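PDB 2I5E: 2-phospho-L-lactate guanylyltransferase from Methanosarcina mazei, which probably catalyses the condensation of (2S)-2-phospholactate with GTP to give (2S)-lactyl-2-diphospho-5'-guanosine and diphosphate, a step in coenzyme F420 biosynthesis. Local coordinates for residues E180-I183 against A189-Y192; R5-Y10 against N81-E86; I118-G123 against S144-H149; P134-V139 against S156-E161; S42-G47 against M64-V69. All coordinates share one frame; numbering follows the deposited sequence.

Contact 1 of 5, residues E180-I183 against A189-Y192; sequences ELLI and AKDY
Lys190 lies across Leu181 and Leu182, and its chain runs from the helix 188-194 to the last turn of the helix 175-184. CB sits 4.1 Å from Leu181 CD1 and equally near Leu181 CG, in ordinary apolar packing. The first torsion turns CG away from the lysine's own backbone N (chi1 -175°), which sends the chain toward the other helix. There CG meets two groups at once: it is 3.4 Å from the carbonyl O of Leu181 and 4.1 Å from the methyl CD2 of Leu182. That same methyl also rests 3.8 Å from Lys190 O, so Leu182 touches both CG and the backbone O of the lysine. Further out the chain bends at chi2 and again at chi4, and CE passes 3.8 Å from Leu182 O. The second bend brings NZ onto that oxygen in a short hydrogen bond of 2.6 Å. The ammonium lies off the C=O direction, at a C=O...N angle of 133°, and 20° from the carbonyl plane. NZ makes a second hydrogen bond to Gly185 O, in the turn between the two helices.

Around this pair, Leu181 also packs on Phe31 of the helix 25-45, while Leu182 touches Leu199 of the strand 197-201. The contact is thus a junction between two consecutive helices joined by a short turn, in which one lysine spends its methylenes on two leucines and its charge on carbonyls at the C-terminal end of a helix, where the helix dipole would probably favour a cation.

Contact 2 of 5, residues R5-Y10 against N81-E86; sequences RAVIPY and NRYLKE
Val7 lies over one face of the Tyr83 ring, and Arg5 reaches the phenol end of the same side chain. Strand and helix run nearly antiparallel, with their axes 10.9 Å apart, and the tyrosine spans the gap: its CG stands opposite its own backbone N (chi1 -175°), directing the ring at the strand. The valine and the tyrosine point past one another. The valine spreads over this one face, with CB 3.6 Å from Tyr83 CZ, CG1 toward CE2 and CG2 toward CE1. CG2 makes a CH-pi contact, 3.8 Å from the ring centroid and 17° off the normal.

Arg5 extends from the strand toward the hydroxyl end of the tyrosine. Its guanidinium plane is turned 53° from the ring, and NE lies 3.6 Å from Tyr83 OH in an oblique approach. The hydroxyl is hydrogen-bonded to Asp52. A water sits over the centre of the ring face opposite Val7, 3.2 Å above the plane. It accepts from Arg5 NH2 at 2.7 Å and donates to Tyr83 O at 2.8 Å, bridging the arginine to the helix backbone.

This is helix-on-sheet packing in an alpha/beta core, whose parallel strands 68-71, 50-55, 5-9 and 91-94 are Rossmann-like, consistent with the GT-A clan. The helix 76-86 packs along one face of the sheet, where Tyr83 and Leu84 also touch Val91; on the other face Ile8 meets the helix 25-45.

Contact 3 of 5, residues I118-G123 against S144-H149; sequences IVPGKG and SSFLTH
The Phe146 ring has Pro120 over one face, with the proline CB 4.3 Å from the ring centroid and 28° off the normal, a CH-pi contact displaced toward the CD1 side. Ile118 comes at the same ring obliquely: its CD1 is 3.5 Å from Phe146 CD1, and its CG1 follows behind, 3.8 Å from Phe146 CE1. The second flat group, the His149 imidazole, turns an edge to Ile118 CD1; the closer touch is on the stem, where His149 CB lies 3.7 Å from that methyl.

Ile118 reaches both partners because it leaves the backbone as an extended zigzag (chi1 163°) that CD1 continues outward. The methyl therefore fits between Phe146 and His149, one helical turn apart, crossing the histidine side chain at about a right angle. ND1 of the imidazole is hydrogen-bonded to Thr126 OG1 and NE2 to the backbone N of Lys140, so both nitrogens have partners and the rotation of this buried ring is held.

The helix 145-154 packs on the sheet of this alpha/beta nucleotidyltransferase-like domain, nearly antiparallel to the strand 116-120, with axes 9.2 Å apart and a signed crossing angle of -158°. Ile118 also packs on Thr126 and Leu129 of the strand 126-131, and Ile162 of the strand 160-162 touches both Ile118 and Phe146. The same helix faces the second subunit, whose His184 meets the Phe146 ring and packs on Pro120.

Contact 4 of 5, residues P134-V139 against S156-E161; sequences PSKYRV and SGQDFE
Ser156 O takes a hydrogen bond from Lys136 NZ at 3.0 Å, a bond between the two segments. The ammonium lies close to the direction in which the C=O points, with a C=O...N angle of 159°, and sits 21° from the carbonyl plane. To get there the lysine chain bends at chi3 and runs past Ser156, with CD and CE both near the accepting oxygen.

Nearer the backbone, the amide of Gln158 lies against the base of the lysine, NE2 being 3.3 Å from Lys136 CB. The glutamine starts out on the side of its own backbone N, away from the carbonyl carbon, and continues extended, so that the amide is carried back toward Ser156. There NE2 donates to Ser156 OG at 3.1 Å, an almost linear bond of 166° with the hydroxyl in the amide plane. That hydroxyl also has a weak hydrogen bond with Ala153 O. The other end of the amide is held as well, OE1 being hydrogen-bonded to Asn133, so the flat group is fixed from both ends. NE2 also stands near an edge of the Tyr137 ring, 4.4 Å from Tyr137 CD1. Lys136 O faces this cluster, 3.4 Å from Gln158 NE2 and 3.3 Å from Ser156 OG.

Gly157, with its positive phi, is the C-prime residue of a Schellman motif that ends the helix 145-154, and the chain then enters the strand 160-162 at the edge of the sheet. Tyr137 ties the loop 134-139 to that helix, packing on Ile152 and bonding through its hydroxyl to His149 O. On the other flank, Pro134 and Val139 touch Leu84 of the helix 76-86.

Contact 5 of 5, residues S42-G47 against M64-V69; sequences SLKGAG and MTEARV
Lys44 and Glu66 meet through a single ammonium group. The firm part is the hydrogen bond from Lys44 NZ to the backbone O of Glu66, 3.1 Å long, with the donor 15° from the carbonyl plane and a C=O...N angle of 135°. Beside it, the same nitrogen forms a salt bridge to Glu66 OE1 at 3.3 Å, a weak hydrogen bond by its geometry. The two side chains cross at a slant, and both are folded: the lysine bends at chi2, chi3 and chi4, while the glutamate bends at chi2 (-59°), curling its carboxylate back so that OE1 and the residue's own carbonyl O face one cation.

Lys44 belongs to the last turn of the helix 25-45, which finishes in a Schellman motif at Gly47. Glu66 lies in the loop leading into the outer strand 68-71, and the pair ties the helix end to that approach.

Inward, Leu43 and Ala67 pack on the sheet and are buried: Leu43 lies on Val51, Leu92 and Val94, and Ala67 touches Val51 and Ile53. On the solvent side, by contrast, Glu66 is exposed and Lys44 partly so, although Glu66 also rests on Ile40.

From the N terminus, the strand 5-9 opens contact 2, whose loop closes only at the helix 76-86. Nested inside that loop is contact 5, joining the end of the helix 25-45 to the approach of the strand 68-71; the two touch where Ile8 packs on Leu43. Farther along, contacts 3 and 4 cross, each opening before the other closes, and together they tie the helix 145-154 and the loop 134-139 to the neighbouring strands 116-120 and 160-162. Contact 4 also meets contact 2 through Asn81 and Val139. Contact 1 closes a short loop last, joining the helices 175-184 and 188-194, about 28 Å from contact 2 between centres. Like contact 3, it touches the second subunit.

Contact 1 of 5, residues E180-I183 against A189-Y192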
# COMPACT_ATOMS: atom_id res chain seq x y z
N GLU A 180 6.58 -2.81 -8.00
CA GLU A 180 6.72 -2.64 -6.57
C GLU A 180 7.71 -3.66 -6.08
O GLU A 180 8.42 -3.44 -5.17
CB GLU A 180 5.38 -2.88 -5.80
CG GLU A 180 4.20 -2.02 -6.21
CD GLU A 180 4.48 -0.53 -5.94
OE1 GLU A 180 5.34 -0.17 -5.12
OE2 GLU A 180 3.91 0.31 -6.62
N LEU A 181 7.64 -4.87 -6.62
CA LEU A 181 8.58 -5.92 -6.25
C LEU A 181 10.08 -5.51 -6.56
O LEU A 181 11.00 -5.72 -5.75
CB LEU A 181 8.22 -7.20 -7.01
CG LEU A 181 9.01 -8.44 -6.58
CD1 LEU A 181 9.14 -8.59 -4.99
CD2 LEU A 181 8.36 -9.65 -7.22
N LEU A 182 10.29 -5.01 -7.78
CA LEU A 182 11.60 -4.49 -8.15
C LEU A 182 12.05 -3.32 -7.22
O LEU A 182 13.18 -3.31 -6.69
CB LEU A 182 11.66 -4.16 -9.64
CG LEU A 182 11.75 -5.37 -10.58
CD1 LEU A 182 11.88 -4.89 -12.09
CD2 LEU A 182 12.68 -6.55 -10.23
N ILE A 183 11.16 -2.37 -6.96
CA ILE A 183 11.57 -1.29 -6.06
C ILE A 183 11.86 -1.75 -4.61
O ILE A 183 12.85 -1.35 -4.07
CB ILE A 183 10.55 -0.15 -6.01
CG1 ILE A 183 10.34 0.41 -7.43
CG2 ILE A 183 10.90 0.82 -4.82
CD1 ILE A 183 11.11 1.54 -7.87
N ALA A 189 12.27 -14.11 -5.69
CA ALA A 189 11.16 -13.83 -6.59
C ALA A 189 11.57 -12.55 -7.33
O ALA A 189 11.51 -12.46 -8.56
CB ALA A 189 9.81 -13.67 -5.72
N LYS A 190 12.08 -11.58 -6.56
CA LYS A 190 12.57 -10.33 -7.11
C LYS A 190 13.71 -10.58 -8.11
O LYS A 190 13.70 -10.07 -9.25
CB LYS A 190 12.99 -9.39 -5.97
CG LYS A 190 13.43 -7.95 -6.46
CD LYS A 190 14.97 -7.80 -6.42
CE LYS A 190 15.42 -6.38 -6.85
NZ LYS A 190 14.83 -5.21 -5.99
N ASP A 191 14.65 -11.45 -7.75
CA ASP A 191 15.82 -11.71 -8.72
C ASP A 191 15.31 -12.29 -9.98
O ASP A 191 15.88 -12.05 -11.01
CB ASP A 191 16.88 -12.65 -8.11
CG ASP A 191 17.38 -12.14 -6.81
OD1 ASP A 191 17.32 -10.91 -6.66
OD2 ASP A 191 17.76 -12.92 -5.93
N TYR A 192 14.24 -13.08 -9.89
CA TYR A 192 13.69 -13.75 -11.07
C TYR A 192 13.19 -12.72 -12.06
O TYR A 192 13.52 -12.73 -13.23
CB TYR A 192 12.56 -14.76 -10.63
CG TYR A 192 11.87 -15.55 -11.78
CD1 TYR A 192 12.45 -16.73 -12.28
CD2 TYR A 192 10.69 -15.10 -12.36
CE1 TYR A 192 11.89 -17.46 -13.36
CE2 TYR A 192 10.09 -15.81 -13.43
CZ TYR A 192 10.71 -17.01 -13.92
OH TYR A 192 10.10 -17.77 -14.94

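Contact 2 of 5, residues R5-Y10 against N81-E86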
# COMPACT_ATOMS: atom_id res chain seq x y z
N ARG A 5 -2.17 -22.39 14.03
CA ARG A 5 -1.89 -22.93 12.70
C ARG A 5 -1.86 -21.82 11.59
O ARG A 5 -2.46 -20.77 11.71
CB ARG A 5 -2.87 -24.06 12.37
CG ARG A 5 -4.25 -23.62 12.41
CD ARG A 5 -5.15 -24.64 13.03
NE ARG A 5 -5.47 -25.75 12.13
CZ ARG A 5 -5.26 -27.03 12.43
NH1 ARG A 5 -4.74 -27.35 13.60
NH2 ARG A 5 -5.60 -27.99 11.57
N ALA A 6 -1.11 -22.07 10.54
CA ALA A 6 -1.09 -21.15 9.43
C ALA A 6 -1.30 -21.97 8.20
O ALA A 6 -0.63 -22.99 8.07
CB ALA A 6 0.22 -20.33 9.36
N VAL A 7 -2.16 -21.46 7.28
CA VAL A 7 -2.56 -22.05 6.00
C VAL A 7 -2.33 -21.05 4.84
O VAL A 7 -2.53 -19.80 4.99
CB VAL A 7 -4.03 -22.58 6.08
CG1 VAL A 7 -5.09 -21.48 6.13
CG2 VAL A 7 -4.38 -23.57 5.02
N ILE A 8 -1.84 -21.59 3.73
CA ILE A 8 -1.55 -20.86 2.50
C ILE A 8 -2.31 -21.56 1.40
O ILE A 8 -2.01 -22.65 1.08
CB ILE A 8 -0.01 -20.88 2.08
CG1 ILE A 8 0.95 -20.30 3.16
CG2 ILE A 8 0.24 -20.18 0.76
CD1 ILE A 8 2.33 -20.86 3.02
N PRO A 9 -3.38 -20.96 0.91
CA PRO A 9 -4.09 -21.38 -0.33
C PRO A 9 -3.16 -21.24 -1.54
O PRO A 9 -2.55 -20.18 -1.76
CB PRO A 9 -5.27 -20.37 -0.40
CG PRO A 9 -4.90 -19.21 0.53
CD PRO A 9 -3.95 -19.76 1.56
N TYR A 10 -2.96 -22.30 -2.29
CA TYR A 10 -1.97 -22.28 -3.38
C TYR A 10 -2.37 -23.24 -4.52
O TYR A 10 -2.75 -24.38 -4.27
CB TYR A 10 -0.60 -22.70 -2.84
CG TYR A 10 0.50 -22.71 -3.85
CD1 TYR A 10 0.95 -21.50 -4.46
CD2 TYR A 10 1.13 -23.93 -4.23
CE1 TYR A 10 1.94 -21.49 -5.38
CE2 TYR A 10 2.15 -23.92 -5.18
CZ TYR A 10 2.56 -22.68 -5.72
OH TYR A 10 3.54 -22.62 -6.64
N ASN A 81 -13.00 -22.72 4.53
CA ASN A 81 -14.03 -22.72 5.57
C ASN A 81 -14.13 -24.10 6.28
O ASN A 81 -14.29 -24.15 7.51
CB ASN A 81 -15.34 -22.26 5.02
CG ASN A 81 -15.50 -20.76 5.12
OD1 ASN A 81 -15.11 -20.14 6.10
ND2 ASN A 81 -16.07 -20.14 4.06
N ARG A 82 -13.92 -25.21 5.53
CA ARG A 82 -13.66 -26.55 6.12
C ARG A 82 -12.42 -26.61 7.08
O ARG A 82 -12.51 -27.02 8.23
CB ARG A 82 -13.59 -27.59 5.00
CG ARG A 82 -13.78 -29.08 5.44
CD ARG A 82 -13.85 -30.00 4.19
NE ARG A 82 -12.61 -30.72 3.95
CZ ARG A 82 -12.53 -31.92 3.34
NH1 ARG A 82 -13.65 -32.52 2.90
NH2 ARG A 82 -11.34 -32.52 3.16
N TYR A 83 -11.27 -26.08 6.65
CA TYR A 83 -10.09 -25.96 7.47
C TYR A 83 -10.39 -25.17 8.76
O TYR A 83 -10.04 -25.57 9.87
CB TYR A 83 -9.03 -25.28 6.63
CG TYR A 83 -7.67 -25.17 7.29
CD1 TYR A 83 -6.68 -26.09 7.02
CD2 TYR A 83 -7.40 -24.17 8.23
CE1 TYR A 83 -5.45 -25.96 7.61
CE2 TYR A 83 -6.16 -24.06 8.82
CZ TYR A 83 -5.21 -24.95 8.47
OH TYR A 83 -3.98 -24.83 9.04
N LEU A 84 -11.05 -24.03 8.63
CA LEU A 84 -11.44 -23.29 9.78
C LEU A 84 -12.28 -24.14 10.78
O LEU A 84 -11.99 -24.12 11.95
CB LEU A 84 -12.19 -22.00 9.39
CG LEU A 84 -11.34 -20.76 8.99
CD1 LEU A 84 -12.31 -19.57 8.93
CD2 LEU A 84 -10.27 -20.47 10.02
N LYS A 85 -13.31 -24.86 10.30
CA LYS A 85 -14.16 -25.75 11.13
C LYS A 85 -13.39 -26.81 11.96
O LYS A 85 -13.83 -27.19 13.05
CB LYS A 85 -15.20 -26.48 10.27
CG LYS A 85 -16.30 -25.57 9.70
CD LYS A 85 -17.37 -26.35 8.83
CE LYS A 85 -17.70 -25.56 7.51
NZ LYS A 85 -18.63 -24.40 7.76
N GLU A 86 -12.24 -27.26 11.45
CA GLU A 86 -11.53 -28.37 12.02
C GLU A 86 -10.43 -27.85 12.91
O GLU A 86 -9.89 -28.60 13.73
CB GLU A 86 -11.03 -29.29 10.89
CG GLU A 86 -12.19 -30.13 10.24
CD GLU A 86 -11.94 -30.63 8.83
OE1 GLU A 86 -10.79 -30.52 8.29
OE2 GLU A 86 -12.90 -31.17 8.22
O HOH W 1 -7.71 -27.02 10.13

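Contact 3 of 5, residues I118-G123 against S144-H149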
# COMPACT_ATOMS: atom_id res chain seq x y z
N ILE A 118 -6.79 -8.13 10.17
CA ILE A 118 -6.85 -8.16 8.77
C ILE A 118 -5.96 -7.16 8.01
O ILE A 118 -5.90 -5.94 8.35
CB ILE A 118 -8.26 -8.22 8.34
CG1 ILE A 118 -8.42 -7.83 6.88
CG2 ILE A 118 -9.17 -7.46 9.29
CD1 ILE A 118 -9.76 -8.05 6.47
N VAL A 119 -5.22 -7.73 7.06
CA VAL A 119 -4.37 -7.07 6.08
C VAL A 119 -5.00 -6.91 4.67
O VAL A 119 -5.26 -7.93 3.97
CB VAL A 119 -3.06 -7.89 5.90
CG1 VAL A 119 -1.98 -7.08 5.19
CG2 VAL A 119 -2.60 -8.34 7.29
N PRO A 120 -5.27 -5.65 4.26
CA PRO A 120 -5.88 -5.38 2.97
C PRO A 120 -4.89 -5.68 1.90
O PRO A 120 -3.67 -5.55 2.14
CB PRO A 120 -6.19 -3.89 2.98
CG PRO A 120 -5.30 -3.28 4.09
CD PRO A 120 -4.93 -4.41 5.02
N GLY A 121 -5.37 -6.12 0.73
CA GLY A 121 -4.53 -6.05 -0.41
C GLY A 121 -5.11 -5.01 -1.35
O GLY A 121 -6.05 -4.26 -0.98
N LYS A 122 -4.54 -4.87 -2.55
CA LYS A 122 -5.23 -3.84 -3.42
C LYS A 122 -6.63 -4.26 -3.96
O LYS A 122 -6.99 -5.45 -3.95
CB LYS A 122 -4.38 -3.23 -4.50
CG LYS A 122 -3.91 -4.23 -5.46
CD LYS A 122 -3.28 -3.53 -6.73
CE LYS A 122 -2.21 -4.50 -7.34
NZ LYS A 122 -2.41 -6.02 -6.89
N GLY A 123 -7.37 -3.26 -4.46
CA GLY A 123 -8.77 -3.33 -4.87
C GLY A 123 -9.66 -4.00 -3.87
O GLY A 123 -10.52 -4.77 -4.27
N SER A 144 -15.16 -8.07 -3.07
CA SER A 144 -14.83 -7.13 -2.09
C SER A 144 -14.54 -7.72 -0.70
O SER A 144 -15.17 -7.38 0.24
CB SER A 144 -15.96 -6.16 -2.01
OG SER A 144 -15.51 -5.10 -1.22
N SER A 145 -13.47 -8.52 -0.56
CA SER A 145 -13.37 -9.43 0.60
C SER A 145 -12.91 -8.70 1.83
O SER A 145 -13.20 -9.13 2.92
CB SER A 145 -12.44 -10.60 0.30
OG SER A 145 -11.11 -10.20 -0.11
N PHE A 146 -12.13 -7.64 1.66
CA PHE A 146 -11.65 -6.89 2.83
C PHE A 146 -12.86 -6.37 3.64
O PHE A 146 -12.95 -6.63 4.82
CB PHE A 146 -10.69 -5.73 2.43
CG PHE A 146 -10.36 -4.79 3.57
CD1 PHE A 146 -9.45 -5.18 4.56
CD2 PHE A 146 -11.01 -3.56 3.69
CE1 PHE A 146 -9.19 -4.37 5.63
CE2 PHE A 146 -10.79 -2.74 4.77
CZ PHE A 146 -9.88 -3.07 5.72
N LEU A 147 -13.74 -5.58 2.99
CA LEU A 147 -14.98 -5.03 3.63
C LEU A 147 -15.85 -6.19 4.16
O LEU A 147 -16.29 -6.14 5.26
CB LEU A 147 -15.74 -4.12 2.64
CG LEU A 147 -15.11 -2.71 2.30
CD1 LEU A 147 -15.89 -1.83 1.29
CD2 LEU A 147 -14.88 -1.89 3.57
N THR A 148 -16.01 -7.26 3.40
CA THR A 148 -16.78 -8.40 3.84
C THR A 148 -16.29 -9.07 5.14
O THR A 148 -17.13 -9.45 5.99
CB THR A 148 -16.87 -9.41 2.76
OG1 THR A 148 -17.43 -8.79 1.62
CG2 THR A 148 -17.87 -10.54 3.18
N HIS A 149 -14.96 -9.25 5.28
CA HIS A 149 -14.33 -9.82 6.50
C HIS A 149 -14.38 -8.95 7.74
O HIS A 149 -14.43 -9.43 8.93
CB HIS A 149 -12.82 -10.18 6.21
CG HIS A 149 -12.66 -11.33 5.26
ND1 HIS A 149 -11.69 -11.36 4.27
CD2 HIS A 149 -13.28 -12.54 5.21
CE1 HIS A 149 -11.80 -12.48 3.58
NE2 HIS A 149 -12.73 -13.23 4.14

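Contact 4 of 5, residues P134-V139 against S156-E161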
# COMPACT_ATOMS: atom_id res chain seq x y z
N PRO A 134 -11.86 -19.44 15.47
CA PRO A 134 -12.32 -19.94 14.18
C PRO A 134 -13.76 -20.41 14.15
O PRO A 134 -14.38 -20.49 13.13
CB PRO A 134 -11.37 -21.09 13.90
CG PRO A 134 -10.43 -21.17 15.09
CD PRO A 134 -10.51 -19.90 15.79
N SER A 135 -14.29 -20.69 15.32
CA SER A 135 -15.59 -21.36 15.47
C SER A 135 -16.65 -20.34 15.19
O SER A 135 -17.75 -20.71 14.81
CB SER A 135 -15.77 -21.97 16.91
OG SER A 135 -15.36 -21.07 17.96
N LYS A 136 -16.27 -19.06 15.33
CA LYS A 136 -17.15 -17.88 15.21
C LYS A 136 -16.90 -17.05 13.93
O LYS A 136 -17.50 -15.99 13.77
CB LYS A 136 -16.94 -16.95 16.43
CG LYS A 136 -17.90 -17.19 17.60
CD LYS A 136 -17.94 -15.96 18.44
CE LYS A 136 -19.35 -15.64 18.92
NZ LYS A 136 -19.35 -14.22 19.43
N TYR A 137 -16.05 -17.53 13.03
CA TYR A 137 -15.65 -16.81 11.82
C TYR A 137 -15.88 -17.59 10.57
O TYR A 137 -15.69 -18.80 10.57
CB TYR A 137 -14.19 -16.38 11.91
CG TYR A 137 -13.98 -15.14 11.01
CD1 TYR A 137 -14.42 -13.86 11.42
CD2 TYR A 137 -13.37 -15.27 9.75
CE1 TYR A 137 -14.22 -12.73 10.58
CE2 TYR A 137 -13.17 -14.14 8.91
CZ TYR A 137 -13.61 -12.91 9.32
OH TYR A 137 -13.40 -11.85 8.48
N ARG A 138 -16.29 -16.92 9.49
CA ARG A 138 -16.47 -17.53 8.18
C ARG A 138 -15.70 -16.66 7.14
O ARG A 138 -15.71 -15.47 7.24
CB ARG A 138 -18.01 -17.63 7.92
CG ARG A 138 -18.46 -17.76 6.45
CD ARG A 138 -20.04 -17.67 6.27
NE ARG A 138 -20.56 -16.29 6.36
CZ ARG A 138 -20.45 -15.38 5.38
NH1 ARG A 138 -19.85 -15.71 4.25
NH2 ARG A 138 -20.96 -14.14 5.51
N VAL A 139 -14.96 -17.21 6.20
CA VAL A 139 -14.27 -16.40 5.22
C VAL A 139 -15.04 -16.32 3.90
O VAL A 139 -15.74 -17.29 3.52
CB VAL A 139 -12.83 -16.97 4.80
CG1 VAL A 139 -11.84 -17.08 6.01
CG2 VAL A 139 -12.97 -18.29 4.08
N SER A 156 -20.63 -10.74 14.02
CA SER A 156 -20.35 -11.86 14.88
C SER A 156 -19.77 -11.47 16.27
O SER A 156 -19.36 -12.33 17.05
CB SER A 156 -19.43 -12.87 14.16
OG SER A 156 -18.10 -12.87 14.69
N GLY A 157 -19.76 -10.18 16.60
CA GLY A 157 -19.48 -9.82 18.00
C GLY A 157 -18.04 -9.49 18.22
O GLY A 157 -17.67 -8.82 19.20
N GLN A 158 -17.24 -9.88 17.23
CA GLN A 158 -15.81 -9.83 17.30
C GLN A 158 -15.20 -8.52 16.77
O GLN A 158 -15.64 -7.97 15.75
CB GLN A 158 -15.31 -11.01 16.54
CG GLN A 158 -15.80 -12.34 17.22
CD GLN A 158 -14.98 -13.44 16.74
OE1 GLN A 158 -13.85 -13.67 17.24
NE2 GLN A 158 -15.45 -14.07 15.68
N ASP A 159 -14.23 -7.99 17.49
CA ASP A 159 -13.57 -6.77 17.06
C ASP A 159 -12.36 -7.12 16.10
O ASP A 159 -11.93 -8.30 16.01
CB ASP A 159 -13.25 -5.89 18.31
CG ASP A 159 -12.28 -6.57 19.29
OD1 ASP A 159 -11.72 -7.65 18.94
OD2 ASP A 159 -12.03 -5.97 20.41
N PHE A 160 -11.86 -6.16 15.33
CA PHE A 160 -10.86 -6.48 14.31
C PHE A 160 -9.88 -5.33 14.34
O PHE A 160 -10.29 -4.20 14.63
CB PHE A 160 -11.44 -6.73 12.90
CG PHE A 160 -12.26 -5.57 12.34
CD1 PHE A 160 -11.63 -4.47 11.71
CD2 PHE A 160 -13.67 -5.58 12.43
CE1 PHE A 160 -12.35 -3.37 11.20
CE2 PHE A 160 -14.39 -4.49 11.92
CZ PHE A 160 -13.70 -3.39 11.28
N GLU A 161 -8.61 -5.65 14.13
CA GLU A 161 -7.60 -4.73 13.80
C GLU A 161 -7.35 -4.78 12.28
O GLU A 161 -7.16 -5.86 11.74
CB GLU A 161 -6.34 -5.21 14.46
CG GLU A 161 -5.37 -4.10 14.55
CD GLU A 161 -4.02 -4.54 14.97
OE1 GLU A 161 -3.89 -5.51 15.74
OE2 GLU A 161 -3.06 -3.93 14.46

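Contact 5 of 5, residues S42-G47 against M64-V69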
# COMPACT_ATOMS: atom_id res chain seq x y z
N SER A 42 8.95 -16.86 5.51
CA SER A 42 8.59 -15.86 6.54
C SER A 42 7.81 -16.39 7.71
O SER A 42 7.97 -15.91 8.86
CB SER A 42 7.91 -14.64 5.98
OG SER A 42 8.83 -13.92 5.26
N LEU A 43 6.94 -17.36 7.45
CA LEU A 43 6.16 -17.98 8.51
C LEU A 43 7.10 -18.72 9.47
O LEU A 43 6.90 -18.70 10.68
CB LEU A 43 5.07 -18.92 7.96
CG LEU A 43 4.04 -18.20 7.08
CD1 LEU A 43 3.13 -19.16 6.22
CD2 LEU A 43 3.18 -17.25 7.91
N LYS A 44 8.10 -19.39 8.89
CA LYS A 44 8.98 -20.17 9.73
C LYS A 44 9.83 -19.15 10.51
O LYS A 44 9.92 -19.23 11.73
CB LYS A 44 9.75 -21.19 8.88
CG LYS A 44 8.94 -22.42 8.50
CD LYS A 44 8.37 -23.12 9.81
CE LYS A 44 8.38 -24.66 9.82
NZ LYS A 44 9.19 -25.37 8.70
N GLY A 45 10.28 -18.10 9.82
CA GLY A 45 11.10 -17.05 10.41
C GLY A 45 10.39 -16.42 11.57
O GLY A 45 11.02 -15.83 12.43
N ALA A 46 9.08 -16.55 11.63
CA ALA A 46 8.30 -15.97 12.74
C ALA A 46 8.04 -16.99 13.82
O ALA A 46 7.30 -16.70 14.74
CB ALA A 46 6.99 -15.38 12.24
N GLY A 47 8.62 -18.18 13.66
CA GLY A 47 8.58 -19.24 14.66
C GLY A 47 7.26 -20.01 14.65
O GLY A 47 6.87 -20.63 15.66
N MSE A 64 8.33 -31.30 -0.89
CA MSE A 64 7.84 -30.18 -0.09
C MSE A 64 7.85 -30.62 1.33
O MSE A 64 7.01 -31.41 1.74
CB MSE A 64 6.41 -29.73 -0.47
CG MSE A 64 5.79 -28.66 0.51
SE MSE A 64 6.67 -26.89 0.79
CE MSE A 64 8.46 -26.93 -0.06
N THR A 65 8.81 -30.11 2.07
CA THR A 65 9.05 -30.62 3.40
C THR A 65 8.97 -29.50 4.38
O THR A 65 8.86 -29.73 5.59
CB THR A 65 10.46 -31.32 3.48
OG1 THR A 65 11.44 -30.55 2.73
CG2 THR A 65 10.35 -32.76 2.95
N GLU A 66 9.01 -28.27 3.85
CA GLU A 66 8.90 -27.05 4.68
C GLU A 66 7.50 -26.87 5.34
O GLU A 66 7.35 -26.21 6.40
CB GLU A 66 9.30 -25.80 3.88
CG GLU A 66 10.78 -25.65 3.70
CD GLU A 66 11.53 -25.59 5.05
OE1 GLU A 66 11.05 -24.89 6.00
OE2 GLU A 66 12.58 -26.26 5.15
N ALA A 67 6.51 -27.48 4.72
CA ALA A 67 5.13 -27.27 5.11
C ALA A 67 4.35 -28.53 4.78
O ALA A 67 4.68 -29.27 3.85
CB ALA A 67 4.56 -25.98 4.38
N ARG A 68 3.35 -28.83 5.58
CA ARG A 68 2.47 -29.95 5.30
C ARG A 68 1.49 -29.67 4.10
O ARG A 68 0.83 -28.67 4.06
CB ARG A 68 1.72 -30.33 6.58
CG ARG A 68 0.85 -31.54 6.40
CD ARG A 68 0.30 -32.02 7.70
NE ARG A 68 -0.99 -31.45 8.07
CZ ARG A 68 -1.17 -30.49 8.98
NH1 ARG A 68 -0.13 -29.95 9.61
NH2 ARG A 68 -2.40 -30.08 9.29
N VAL A 69 1.37 -30.58 3.15
CA VAL A 69 0.62 -30.30 1.99
C VAL A 69 -0.71 -30.91 2.29
O VAL A 69 -0.78 -32.07 2.67
CB VAL A 69 1.24 -30.89 0.69
CG1 VAL A 69 0.26 -30.84 -0.44
CG2 VAL A 69 2.55 -30.14 0.25